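Local structure of Ps01740 (Pseudomonas sp. UW4, 5UIF) at residues T11-E14 against R15-Q18. The protein is a homologue of cis-3-chloroacrylic acid dehalogenase in the tautomerase superfamily and probably acts as a dehalogenase or tautomerase on small unsaturated acids. Numbering follows the deposited sequence.
Sequences TLSE and RQRQ
A capping box formed by Ser-13 and Gln-16 starts helix 14-32, with Ser-13 as the N-cap. Two reciprocal bonds define it. Gln-16 N donates to Ser-13 OG at 3.3 Å, with an N-H...O angle of 152°. In return, Ser-13 N donates to Gln-16 OE1 at 3.0 Å. The second bond lies in the plane of the side-chain carbonyl and uses one of its lone pairs. A chi1 of 63° sets Ser-13 OG between its own backbone N and carbonyl carbon, facing the first turn, where it also makes a weak 3.4 Å bond to Gln-16 OE1. The helical ladder begins alongside, with Arg-17 N bonded to Ser-13 O at 3.1 Å and Gln-18 N to Glu-14 O. Arg-17 folds back over this turn: its chain bends at chi3 (-66°), and Ser-13 O sits 3.4 Å above the plane of its guanidinium, over the centre. Its NH1 comes within 3.0 Å of Leu-12 O, while Arg-17 CG packs 4.0 Å from Leu-12 CB. Arg-17 NE bonds to Gly-49 O of the second subunit, so replacement by an alanine would probably leave that carbonyl without this donor, and Ser-13 O and Leu-12 CB without the flat group and CG that lie against them. The Arg-15 guanidinium presents one face to Ser-13 OG, which is offset toward its rim. Around the cap, Gln-16 NE2 bonds to Val-90 O, tying the start of helix 14-32 to helix 73-91, and Leu-12 and Arg-17 touch Phe-43, joining loop and helix to strand 40-46.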
loop_
_atom_site.group_PDB
_atom_site.type_symbol
_atom_site.label_atom_id
_atom_site.label_comp_id
_atom_site.label_asym_id
_atom_site.label_seq_id
_atom_site.Cartn_x
_atom_site.Cartn_y
_atom_site.Cartn_z
ATOM N N THR A 11 9.839 -16.531 -2.862
ATOM C CA THR A 11 8.973 -16.877 -3.983
ATOM C C THR A 11 9.613 -16.526 -5.324
ATOM O O THR A 11 9.716 -17.371 -6.212
ATOM C CB THR A 11 7.610 -16.167 -3.887
ATOM O OG1 THR A 11 6.944 -16.564 -2.682
ATOM C CG2 THR A 11 6.740 -16.522 -5.082
ATOM N N LEU A 12 10.040 -15.275 -5.463
ATOM C CA LEU A 12 10.594 -14.792 -6.722
ATOM C C LEU A 12 12.116 -14.698 -6.695
ATOM O O LEU A 12 12.708 -14.332 -5.680
ATOM C CB LEU A 12 9.998 -13.425 -7.064
ATOM C CG LEU A 12 8.485 -13.394 -7.287
ATOM C CD1 LEU A 12 8.002 -11.974 -7.542
ATOM C CD2 LEU A 12 8.116 -14.303 -8.443
ATOM N N SER A 13 12.740 -15.038 -7.820
ATOM C CA SER A 13 14.181 -14.891 -7.985
ATOM C C SER A 13 14.483 -13.565 -8.671
ATOM O O SER A 13 13.578 -12.769 -8.923
ATOM C CB SER A 13 14.763 -16.056 -8.792
ATOM O OG SER A 13 14.233 -16.077 -10.107
ATOM N N GLU A 14 15.757 -13.329 -8.965
ATOM C CA GLU A 14 16.159 -12.125 -9.678
ATOM C C GLU A 14 15.635 -12.166 -11.105
ATOM O O GLU A 14 15.085 -11.184 -11.609
ATOM C CB GLU A 14 17.682 -11.974 -9.681
ATOM C CG GLU A 14 18.185 -10.719 -8.983
ATOM C CD GLU A 14 19.615 -10.366 -9.356
ATOM O OE1 GLU A 14 20.486 -11.260 -9.295
ATOM O OE2 GLU A 14 19.869 -9.193 -9.710
ATOM N N ARG A 15 15.813 -13.315 -11.749
ATOM C CA ARG A 15 15.380 -13.508 -13.126
ATOM C C ARG A 15 13.864 -13.359 -13.252
ATOM O O ARG A 15 13.361 -12.815 -14.240
ATOM C CB ARG A 15 15.832 -14.882 -13.632
ATOM C CG ARG A 15 14.749 -15.678 -14.343
ATOM C CD ARG A 15 15.187 -17.107 -14.604
ATOM N NE ARG A 15 15.408 -17.835 -13.360
ATOM C CZ ARG A 15 14.441 -18.374 -12.626
ATOM N NH1 ARG A 15 13.176 -18.277 -13.011
ATOM N NH2 ARG A 15 14.742 -19.018 -11.507
ATOM N N GLN A 16 13.140 -13.827 -12.240
ATOM C CA GLN A 16 11.685 -13.775 -12.262
ATOM C C GLN A 16 11.171 -12.351 -12.083
ATOM O O GLN A 16 10.206 -11.950 -12.732
ATOM C CB GLN A 16 11.099 -14.690 -11.185
ATOM C CG GLN A 16 11.127 -16.162 -11.559
ATOM C CD GLN A 16 10.598 -17.053 -10.456
ATOM O OE1 GLN A 16 10.988 -16.922 -9.297
ATOM N NE2 GLN A 16 9.701 -17.966 -10.813
ATOM N N ARG A 17 11.818 -11.588 -11.208
ATOM C CA ARG A 17 11.436 -10.197 -10.993
ATOM C C ARG A 17 11.723 -9.361 -12.236
ATOM O O ARG A 17 10.969 -8.448 -12.567
ATOM C CB ARG A 17 12.161 -9.614 -9.781
ATOM C CG ARG A 17 11.614 -10.095 -8.447
ATOM C CD ARG A 17 12.242 -9.344 -7.285
ATOM N NE ARG A 17 13.667 -9.629 -7.158
ATOM C CZ ARG A 17 14.167 -10.589 -6.387
ATOM N NH1 ARG A 17 13.356 -11.356 -5.672
ATOM N NH2 ARG A 17 15.478 -10.783 -6.329
ATOM N N GLN A 18 12.816 -9.685 -12.920
ATOM C CA GLN A 18 13.165 -9.016 -14.167
ATOM C C GLN A 18 12.124 -9.310 -15.240
ATOM O O GLN A 18 11.683 -8.411 -15.955
ATOM C CB GLN A 18 14.551 -9.455 -14.644
ATOM C CG GLN A 18 14.998 -8.802 -15.942
ATOM C CD GLN A 18 15.253 -7.315 -15.792
ATOM O OE1 GLN A 18 15.698 -6.853 -14.741
ATOM N NE2 GLN A 18 14.972 -6.557 -16.845
#